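Local coordinates for cytokinin riboside 5'-monophosphate phosphoribohydrolase (Corynebacterium glutamicum, PDB 5WQ3), which is a member of the LOG-like (possible lysine decarboxylase) family and has a Rossmann-like alpha/beta fold, at residues C168-F173 / E202-L207. Residues are numbered along the deposited sequence; the frame is centred on the assembly and turned at random. Where two conformers were deposited one is given.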
loop_
_atom_site.group_PDB
_atom_site.type_symbol
_atom_site.label_atom_id
_atom_site.label_comp_id
_atom_site.label_asym_id
_atom_site.label_seq_id
_atom_site.Cartn_x
_atom_site.Cartn_y
_atom_site.Cartn_z
ATOM N N CYS C 168 22.000 56.228 28.798
ATOM C CA CYS C 168 21.691 55.463 27.586
ATOM C C CYS C 168 22.953 54.897 27.012
ATOM O O CYS C 168 23.775 55.646 26.478
ATOM C CB CYS C 168 21.044 56.385 26.561
ATOM S SG CYS C 168 19.429 57.060 27.060
ATOM N N LEU C 169 23.122 53.587 27.170
ATOM C CA LEU C 169 24.056 52.829 26.360
ATOM C C LEU C 169 23.584 52.855 24.900
ATOM O O LEU C 169 22.435 53.290 24.564
ATOM C CB LEU C 169 24.247 51.416 26.890
ATOM C CG LEU C 169 24.763 51.198 28.336
ATOM C CD1 LEU C 169 24.478 49.842 28.928
ATOM C CD2 LEU C 169 26.272 51.398 28.378
ATOM N N PRO C 170 24.489 52.477 23.989
ATOM C CA PRO C 170 24.074 52.449 22.607
ATOM C C PRO C 170 22.827 51.602 22.397
ATOM O O PRO C 170 22.651 50.561 23.042
ATOM C CB PRO C 170 25.285 51.816 21.896
ATOM C CG PRO C 170 26.437 52.281 22.717
ATOM C CD PRO C 170 25.923 52.138 24.132
ATOM N N GLY C 171 21.937 52.098 21.544
ATOM C CA GLY C 171 20.747 51.371 21.228
ATOM C C GLY C 171 19.977 51.888 20.050
ATOM O O GLY C 171 20.350 52.879 19.453
ATOM N N GLY C 172 18.832 51.234 19.787
ATOM C CA GLY C 172 18.000 51.548 18.662
ATOM C C GLY C 172 16.828 52.412 19.055
ATOM O O GLY C 172 16.967 53.348 19.828
ATOM N N PHE C 173 15.664 52.109 18.490
ATOM C CA PHE C 173 14.586 53.048 18.478
ATOM C C PHE C 173 13.914 53.117 19.875
ATOM O O PHE C 173 13.416 54.178 20.260
ATOM C CB PHE C 173 13.548 52.650 17.429
ATOM C CG PHE C 173 13.963 52.846 16.019
ATOM C CD1 PHE C 173 14.849 53.854 15.620
ATOM C CD2 PHE C 173 13.392 52.094 15.069
ATOM C CE1 PHE C 173 15.155 54.029 14.275
ATOM C CE2 PHE C 173 13.654 52.280 13.756
ATOM C CZ PHE C 173 14.553 53.236 13.349
ATOM N N GLU C 202 31.697 57.655 20.077
ATOM C CA GLU C 202 31.702 57.426 18.656
ATOM C C GLU C 202 30.313 57.048 18.187
ATOM O O GLU C 202 29.882 57.491 17.175
ATOM C CB GLU C 202 32.685 56.336 18.298
ATOM C CG GLU C 202 34.035 56.861 17.891
ATOM C CD GLU C 202 35.073 55.773 17.735
ATOM O OE1 GLU C 202 34.817 54.787 17.036
ATOM O OE2 GLU C 202 36.154 55.911 18.313
ATOM N N PHE C 203 29.630 56.239 18.962
ATOM C CA PHE C 203 28.284 55.845 18.607
ATOM C C PHE C 203 27.351 57.037 18.508
ATOM O O PHE C 203 26.681 57.209 17.561
ATOM C CB PHE C 203 27.746 54.785 19.546
ATOM C CG PHE C 203 26.332 54.407 19.265
ATOM C CD1 PHE C 203 26.043 53.419 18.384
ATOM C CD2 PHE C 203 25.300 55.060 19.879
ATOM C CE1 PHE C 203 24.755 53.088 18.120
ATOM C CE2 PHE C 203 24.007 54.715 19.614
ATOM C CZ PHE C 203 23.742 53.747 18.726
ATOM N N TRP C 204 27.386 57.897 19.494
ATOM C CA TRP C 204 26.429 58.979 19.622
ATOM C C TRP C 204 26.779 60.231 18.868
ATOM O O TRP C 204 25.934 61.124 18.715
ATOM C CB TRP C 204 26.243 59.281 21.102
ATOM C CG TRP C 204 25.552 58.177 21.882
ATOM C CD1 TRP C 204 26.107 57.362 22.809
ATOM C CD2 TRP C 204 24.133 57.885 21.877
ATOM N NE1 TRP C 204 25.099 56.518 23.384
ATOM C CE2 TRP C 204 23.899 56.838 22.811
ATOM C CE3 TRP C 204 23.038 58.406 21.161
ATOM C CZ2 TRP C 204 22.620 56.263 23.004
ATOM C CZ3 TRP C 204 21.761 57.841 21.376
ATOM C CH2 TRP C 204 21.570 56.791 22.282
ATOM N N ALA C 205 28.021 60.336 18.368
ATOM C CA ALA C 205 28.495 61.659 17.894
ATOM C C ALA C 205 27.583 62.250 16.817
ATOM O O ALA C 205 27.238 63.417 16.838
ATOM C CB ALA C 205 29.998 61.627 17.383
ATOM N N GLY C 206 27.192 61.445 15.857
ATOM C CA GLY C 206 26.419 61.974 14.749
ATOM C C GLY C 206 25.033 62.430 15.143
ATOM O O GLY C 206 24.494 63.393 14.578
ATOM N N LEU C 207 24.448 61.791 16.159
ATOM C CA LEU C 207 23.174 62.320 16.625
ATOM C C LEU C 207 23.369 63.667 17.309
ATOM O O LEU C 207 22.655 64.625 17.100
ATOM C CB LEU C 207 22.558 61.272 17.611
ATOM C CG LEU C 207 21.191 61.738 18.147
ATOM C CD1 LEU C 207 20.162 61.902 17.048
ATOM C CD2 LEU C 207 20.681 60.841 19.296
#
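Pro170 lies over one face of the Phe203 ring: its CB sits 3.7 Å from the ring centroid and 5° off the ring normal, close to the ideal geometry of a CH-pi contact. The ring reaches the proline because CG of Phe203 is anti to the backbone N (chi1 177°), which carries it off the helix toward the loop. Its far end continues along the loop backbone, where CZ approaches Gly171 O at 3.6 Å, the oxygen lying at the ring edge near its plane.

The tighter, buried half belongs to Trp204. Its benzo edge points at the carbonyl of Leu169, with CZ2 3.4 Å from Leu169 O and near the indole plane, while Cys168 CB packs on the same carbon at 3.9 Å. The indole NE1 makes a weak hydrogen bond to Ile199 O, and Leu176, Leu179 and Leu198 also touch this side chain. Within the helix, Phe203 CD2 stands 3.5 Å above the indole plane, toward its rim, so the Phe203 ring presents its edge to the indole face, the two planes standing nearly perpendicular.

Phe203, by contrast, is largely exposed, though Tyr85 of helix 84-98 touches both it and Pro170. The contact thus packs helix 201-216 against the loop between strand 166-168 and helix 173-188, where Gly172 is the N-cap residue and Pro170-Gly171-Gly172 open the PGGxGTxxE signature motif of the LOG-like family.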